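MrsD protein (Bacillus sp., PDB 1P3Y) catalyses the oxidative decarboxylation of the C-terminal cysteine of the lantibiotic mersacidin to an aminoenethiol, using FAD, as a dodecameric flavoprotein of the HFCD family. Local coordinates at residues A[104-107]-A[108-112]; A[89-92]-A[93-96]. All coordinates share one frame; numbering follows the deposited sequence.

Contact 1: residues A[104-107]-A[108-112]. With FAD (flavin-adenine dinucleotide), chain B.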
loop_
_atom_site.group_PDB
_atom_site.type_symbol
_atom_site.label_atom_id
_atom_site.label_comp_id
_atom_site.label_asym_id
_atom_site.label_seq_id
_atom_site.Cartn_x
_atom_site.Cartn_y
_atom_site.Cartn_z
ATOM N N MET A 104 -25.056 -13.120 6.442
ATOM C CA MET A 104 -23.986 -12.415 5.738
ATOM C C MET A 104 -22.763 -12.095 6.598
ATOM O O MET A 104 -21.811 -11.498 6.115
ATOM C CB MET A 104 -24.518 -11.130 5.093
ATOM C CG MET A 104 -25.151 -11.340 3.715
ATOM S SD MET A 104 -23.994 -12.140 2.502
ATOM C CE MET A 104 -23.143 -10.717 1.810
ATOM N N ASN A 105 -22.800 -12.460 7.873
ATOM C CA ASN A 105 -21.650 -12.261 8.747
ATOM C C ASN A 105 -21.599 -13.438 9.701
ATOM O O ASN A 105 -22.563 -14.224 9.788
ATOM C CB ASN A 105 -21.674 -10.921 9.512
ATOM C CG ASN A 105 -22.972 -10.665 10.262
ATOM O OD1 ASN A 105 -23.563 -11.564 10.877
ATOM N ND2 ASN A 105 -23.408 -9.410 10.236
ATOM N N LEU A 106 -20.480 -13.564 10.406
ATOM C CA LEU A 106 -20.286 -14.686 11.294
ATOM C C LEU A 106 -21.336 -14.744 12.411
ATOM O O LEU A 106 -21.813 -15.831 12.753
ATOM C CB LEU A 106 -18.844 -14.661 11.828
ATOM C CG LEU A 106 -18.300 -15.846 12.637
ATOM C CD1 LEU A 106 -18.365 -17.138 11.853
ATOM C CD2 LEU A 106 -16.877 -15.537 13.032
ATOM N N VAL A 107 -21.725 -13.589 12.949
ATOM C CA VAL A 107 -22.722 -13.550 14.033
ATOM C C VAL A 107 -24.037 -14.231 13.626
ATOM O O VAL A 107 -24.563 -15.078 14.347
ATOM C CB VAL A 107 -22.995 -12.086 14.485
ATOM C CG1 VAL A 107 -24.226 -12.026 15.400
ATOM C CG2 VAL A 107 -21.751 -11.533 15.221
ATOM N N ALA A 108 -24.547 -13.873 12.458
ATOM C CA ALA A 108 -25.776 -14.453 11.950
ATOM C C ALA A 108 -25.603 -15.918 11.534
ATOM O O ALA A 108 -26.520 -16.729 11.662
ATOM C CB ALA A 108 -26.287 -13.624 10.752
ATOM N N THR A 109 -24.431 -16.256 11.021
ATOM C CA THR A 109 -24.166 -17.612 10.580
ATOM C C THR A 109 -24.115 -18.550 11.789
ATOM O O THR A 109 -24.642 -19.671 11.773
ATOM C CB THR A 109 -22.799 -17.685 9.812
ATOM O OG1 THR A 109 -22.841 -16.818 8.668
ATOM C CG2 THR A 109 -22.521 -19.115 9.332
ATOM N N THR A 110 -23.469 -18.081 12.843
ATOM C CA THR A 110 -23.341 -18.871 14.043
ATOM C C THR A 110 -24.706 -19.248 14.595
ATOM O O THR A 110 -24.875 -20.340 15.134
ATOM C CB THR A 110 -22.521 -18.111 15.086
ATOM O OG1 THR A 110 -21.217 -17.853 14.533
ATOM C CG2 THR A 110 -22.392 -18.926 16.379
ATOM N N VAL A 111 -25.688 -18.362 14.451
ATOM C CA VAL A 111 -27.028 -18.666 14.946
ATOM C C VAL A 111 -27.509 -19.961 14.294
ATOM O O VAL A 111 -28.039 -20.837 14.966
ATOM C CB VAL A 111 -28.031 -17.517 14.642
ATOM C CG1 VAL A 111 -29.468 -17.978 14.925
ATOM C CG2 VAL A 111 -27.707 -16.300 15.511
ATOM N N LEU A 112 -27.306 -20.095 12.989
ATOM C CA LEU A 112 -27.728 -21.305 12.298
ATOM C C LEU A 112 -26.876 -22.504 12.655
ATOM O O LEU A 112 -27.357 -23.626 12.627
ATOM C CB LEU A 112 -27.679 -21.131 10.776
ATOM C CG LEU A 112 -28.682 -20.191 10.108
ATOM C CD1 LEU A 112 -28.351 -20.118 8.637
ATOM C CD2 LEU A 112 -30.088 -20.661 10.302
HETATM P PA FAD B . -20.723 -14.398 0.736
HETATM O O1A FAD B . -19.388 -15.083 0.470
HETATM O O2A FAD B . -21.189 -13.336 -0.242
HETATM O O5B FAD B . -20.750 -13.703 2.222
HETATM C C5B FAD B . -19.812 -14.025 3.292
HETATM C C4B FAD B . -18.664 -13.026 3.365
HETATM O O4B FAD B . -18.539 -12.339 2.124
HETATM C C3B FAD B . -18.840 -11.917 4.418
HETATM O O3B FAD B . -17.761 -12.097 5.330
HETATM C C2B FAD B . -18.811 -10.658 3.615
HETATM O O2B FAD B . -18.314 -9.475 4.174
HETATM C C1B FAD B . -18.041 -11.049 2.357
HETATM N N9A FAD B . -18.266 -10.296 1.080
HETATM C C8A FAD B . -19.411 -10.253 0.172
HETATM N N7A FAD B . -19.252 -9.464 -0.868
HETATM C C5A FAD B . -17.938 -8.917 -0.705
HETATM C C6A FAD B . -17.134 -7.978 -1.464
HETATM N N6A FAD B . -17.560 -7.426 -2.612
HETATM N N1A FAD B . -15.840 -7.636 -0.965
HETATM C C2A FAD B . -15.358 -8.168 0.200
HETATM N N3A FAD B . -16.068 -9.107 1.006
HETATM C C4A FAD B . -17.386 -9.390 0.422
HETATM N N1 FAD B . -22.454 -22.032 5.115
HETATM C C2 FAD B . -23.383 -22.929 4.603
HETATM O O2 FAD B . -24.608 -22.634 4.579
HETATM N N3 FAD B . -22.940 -24.168 4.112
HETATM C C4 FAD B . -21.565 -24.616 4.089
HETATM O O4 FAD B . -21.269 -25.783 3.623
HETATM C C4X FAD B . -20.656 -23.688 4.593
HETATM N N5 FAD B . -19.271 -24.076 4.566
HETATM C C5X FAD B . -18.312 -23.130 5.049
HETATM C C6 FAD B . -16.922 -23.460 5.044
HETATM C C7 FAD B . -15.883 -22.553 5.513
HETATM C C7M FAD B . -14.400 -23.016 5.447
HETATM C C8 FAD B . -16.301 -21.227 6.020
HETATM C C8M FAD B . -15.335 -20.178 6.531
HETATM C C9 FAD B . -17.655 -20.856 6.047
HETATM C C9A FAD B . -18.694 -21.763 5.581
HETATM N N10 FAD B . -20.173 -21.489 5.565
HETATM C C10 FAD B . -21.115 -22.414 5.088
HETATM C "C1'" FAD B . -20.598 -20.212 6.058
HETATM C "C2'" FAD B . -20.933 -19.167 5.057
HETATM O "O2'" FAD B . -19.700 -18.904 4.246
HETATM C "C3'" FAD B . -21.327 -17.898 5.715
HETATM O "O3'" FAD B . -22.684 -17.938 6.206
HETATM C "C4'" FAD B . -21.216 -16.641 4.805
HETATM O "O4'" FAD B . -21.572 -15.472 5.618
HETATM C "C5'" FAD B . -22.114 -16.645 3.592
HETATM O "O5'" FAD B . -21.476 -17.307 2.489
HETATM P P FAD B . -21.942 -17.086 0.998
HETATM O O1P FAD B . -21.061 -17.921 0.173
HETATM O O2P FAD B . -23.420 -17.369 0.910
HETATM O O3P FAD B . -21.851 -15.488 0.776
#
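N105 and T109 meet at the first turn of helix 106-113, where T109 OG1 lies between protein and cofactor. T109 OG1 donates a hydrogen bond to N105 O at 2.8 Å and accepts from the ribityl hydroxyl O3' of FAD at 2.7 Å. N105 O is gripped twice: T109 N reaches it in the carbonyl plane, whereas OG1 comes from above that plane, 50° out of it. The threonine hydroxyl can fold back because OG1 stands anti to its own carbonyl carbon (chi1 -60°). One residue further on T110 repeats the pattern, N and OG1 both bonding to L106 O at 2.8 Å, with OG1 again above the plane. N105 also caps the helix: its OD1 accepts from A108 N at 3.0 Å, the N-H nearly straight at 165°, while ND2 bonds to a phosphate oxygen, O2A, of another FAD. Further out, E65 OE1 accepts from L106 N, Y85 OH bonds to V107 O, and the active-site H75 packs on T109 and L106. The FAD that T109 holds is also bound by T91, A92 and N93 of a second subunit. An asparagine N-cap thus opens a helix at an intersubunit flavin site of this HFCD decarboxylase.

Contact 2: residues A[89-92]-A[93-96]. With FAD (flavin-adenine dinucleotide), chain C.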
loop_
_atom_site.group_PDB
_atom_site.type_symbol
_atom_site.label_atom_id
_atom_site.label_comp_id
_atom_site.label_asym_id
_atom_site.label_seq_id
_atom_site.Cartn_x
_atom_site.Cartn_y
_atom_site.Cartn_z
ATOM N N PRO A 89 -25.085 -6.487 22.164
ATOM C CA PRO A 89 -26.429 -6.101 21.737
ATOM C C PRO A 89 -26.716 -6.617 20.337
ATOM O O PRO A 89 -25.798 -6.839 19.548
ATOM C CB PRO A 89 -26.377 -4.582 21.778
ATOM C CG PRO A 89 -24.960 -4.296 21.375
ATOM C CD PRO A 89 -24.166 -5.334 22.142
ATOM N N ALA A 90 -28.005 -6.782 20.046
ATOM C CA ALA A 90 -28.497 -7.253 18.761
ATOM C C ALA A 90 -29.066 -6.064 17.997
ATOM O O ALA A 90 -29.804 -5.275 18.568
ATOM C CB ALA A 90 -29.578 -8.279 18.989
ATOM N N THR A 91 -28.716 -5.929 16.719
ATOM C CA THR A 91 -29.209 -4.836 15.876
ATOM C C THR A 91 -30.498 -5.235 15.140
ATOM O O THR A 91 -30.851 -6.424 15.043
ATOM C CB THR A 91 -28.194 -4.474 14.768
ATOM O OG1 THR A 91 -27.796 -5.681 14.112
ATOM C CG2 THR A 91 -26.965 -3.759 15.329
ATOM N N ALA A 92 -31.190 -4.245 14.587
ATOM C CA ALA A 92 -32.391 -4.552 13.829
ATOM C C ALA A 92 -31.920 -5.485 12.705
ATOM O O ALA A 92 -32.553 -6.503 12.394
ATOM C CB ALA A 92 -32.991 -3.274 13.250
ATOM N N ASN A 93 -30.778 -5.132 12.119
ATOM C CA ASN A 93 -30.193 -5.905 11.036
ATOM C C ASN A 93 -30.021 -7.384 11.408
ATOM O O ASN A 93 -30.528 -8.261 10.711
ATOM C CB ASN A 93 -28.844 -5.296 10.625
ATOM C CG ASN A 93 -28.134 -6.134 9.584
ATOM O OD1 ASN A 93 -28.666 -6.360 8.488
ATOM N ND2 ASN A 93 -26.933 -6.625 9.925
ATOM N N ILE A 94 -29.309 -7.668 12.498
ATOM C CA ILE A 94 -29.112 -9.057 12.919
ATOM C C ILE A 94 -30.470 -9.759 13.148
ATOM O O ILE A 94 -30.640 -10.933 12.778
ATOM C CB ILE A 94 -28.198 -9.118 14.194
ATOM C CG1 ILE A 94 -26.809 -9.671 13.812
ATOM C CG2 ILE A 94 -28.852 -9.889 15.320
ATOM C CD1 ILE A 94 -26.787 -10.917 12.999
ATOM N N LEU A 95 -31.435 -9.045 13.740
ATOM C CA LEU A 95 -32.768 -9.610 13.961
ATOM C C LEU A 95 -33.378 -9.948 12.600
ATOM O O LEU A 95 -33.916 -11.051 12.418
ATOM C CB LEU A 95 -33.690 -8.624 14.699
ATOM C CG LEU A 95 -33.261 -8.278 16.138
ATOM C CD1 LEU A 95 -34.193 -7.231 16.734
ATOM C CD2 LEU A 95 -33.227 -9.537 17.004
ATOM N N GLY A 96 -33.284 -9.009 11.648
ATOM C CA GLY A 96 -33.830 -9.245 10.316
ATOM C C GLY A 96 -33.130 -10.384 9.573
ATOM O O GLY A 96 -33.747 -11.155 8.817
HETATM P PA FAD C . -22.476 -5.558 10.060
HETATM O O1A FAD C . -21.478 -4.794 10.922
HETATM O O2A FAD C . -22.079 -6.932 9.556
HETATM O O5B FAD C . -22.911 -4.687 8.739
HETATM C C5B FAD C . -22.704 -3.249 8.604
HETATM C C4B FAD C . -21.440 -2.926 7.816
HETATM O O4B FAD C . -20.563 -4.047 7.826
HETATM C C3B FAD C . -21.670 -2.613 6.327
HETATM O O3B FAD C . -21.229 -1.269 6.158
HETATM C C2B FAD C . -20.871 -3.656 5.618
HETATM O O2B FAD C . -20.300 -3.380 4.370
HETATM C C1B FAD C . -19.813 -4.058 6.641
HETATM N N9A FAD C . -19.189 -5.420 6.573
HETATM C C8A FAD C . -19.734 -6.748 6.853
HETATM N N7A FAD C . -18.882 -7.734 6.680
HETATM C C5A FAD C . -17.672 -7.092 6.261
HETATM C C6A FAD C . -16.353 -7.568 5.889
HETATM N N6A FAD C . -16.021 -8.869 5.914
HETATM N N1A FAD C . -15.375 -6.607 5.485
HETATM C C2A FAD C . -15.660 -5.270 5.440
HETATM N N3A FAD C . -16.921 -4.708 5.799
HETATM C C4A FAD C . -17.862 -5.767 6.189
HETATM N N1 FAD C . -28.410 -0.450 14.438
HETATM C C2 FAD C . -29.265 -1.025 15.369
HETATM O O2 FAD C . -30.177 -1.812 14.996
HETATM N N3 FAD C . -29.101 -0.720 16.729
HETATM C C4 FAD C . -28.095 0.167 17.272
HETATM O O4 FAD C . -28.040 0.387 18.543
HETATM C C4X FAD C . -27.243 0.714 16.316
HETATM N N5 FAD C . -26.207 1.582 16.809
HETATM C C5X FAD C . -25.298 2.133 15.852
HETATM C C6 FAD C . -24.248 3.000 16.285
HETATM C C7 FAD C . -23.279 3.598 15.378
HETATM C C7M FAD C . -22.169 4.516 15.966
HETATM C C8 FAD C . -23.400 3.288 13.936
HETATM C C8M FAD C . -22.462 3.829 12.876
HETATM C C9 FAD C . -24.416 2.443 13.459
HETATM C C9A FAD C . -25.386 1.847 14.366
HETATM N N10 FAD C . -26.520 0.935 13.983
HETATM C C10 FAD C . -27.410 0.391 14.921
HETATM C "C1'" FAD C . -26.657 0.628 12.590
HETATM C "C2'" FAD C . -26.147 -0.687 12.124
HETATM O "O2'" FAD C . -24.677 -0.730 12.410
HETATM C "C3'" FAD C . -26.334 -0.849 10.662
HETATM O "O3'" FAD C . -27.693 -1.196 10.321
HETATM C "C4'" FAD C . -25.419 -1.929 10.014
HETATM O "O4'" FAD C . -25.675 -1.917 8.569
HETATM C "C5'" FAD C . -25.641 -3.338 10.506
HETATM O "O5'" FAD C . -24.852 -3.597 11.678
HETATM P P FAD C . -24.516 -5.064 12.152
HETATM O O1P FAD C . -23.705 -4.919 13.366
HETATM O O2P FAD C . -25.807 -5.831 12.289
HETATM O O3P FAD C . -23.803 -5.751 10.875
#
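T91 OG1 sits between its backbone N and carbonyl carbon (chi1 49°), and N93 CG stands anti to its backbone N (chi1 175°); together these torsions turn a hydroxyl and an amide toward one phosphate oxygen of FAD. T91 OG1 donates to O2P at 2.7 Å, and N93 ND2 reaches the same oxygen at 2.7 Å with its N-H almost straight (172°). While it donates to O2P, T91 OG1 also accepts from I94 N at 3.0 Å, capping helix 92-99. A92 N bonds to the flavin carbonyl oxygen O2 at 2.7 Å, while T91 CG2 lies 3.6 Å from ring atom C2. Here strand 84-90 runs into a helix N-terminus beside the topological switch point of the Rossmann-like sheet, between strands 10-15 and 84-90; the helix end probably adds favourable polarity for the phosphate. Behind the cap, L95 N bonds to T91 O and G96 N to A92 O. A90 CB packs on I94 CG2 at 4.1 Å and, more loosely, on L95 CD2, tying the strand end to the inner side of the helix. N93 OD1 accepts from A103 N of a neighbouring subunit, consistent with the amide being held with ND2 toward the phosphate.

In the fold
Both contacts are buried helix starts, on the consecutive helices 92-99 and 106-113, and each has a polar side chain as N-cap: threonine in contact 2, asparagine in contact 1. They touch through I94 CD1, which packs on A108 CB at 3.6 Å and on V107 CG1. Their dealings with FAD differ. Residues 89-96, from the end of a central strand into a helix, bind a phosphate and the flavin ring; residues 104-112 offer a threonine to the ribityl chain of one FAD and the N105 amide to a phosphate of another. That other cofactor is the one held by contact 2, so the two caps of one chain share it, and contact 1 lies beside the active-site H75.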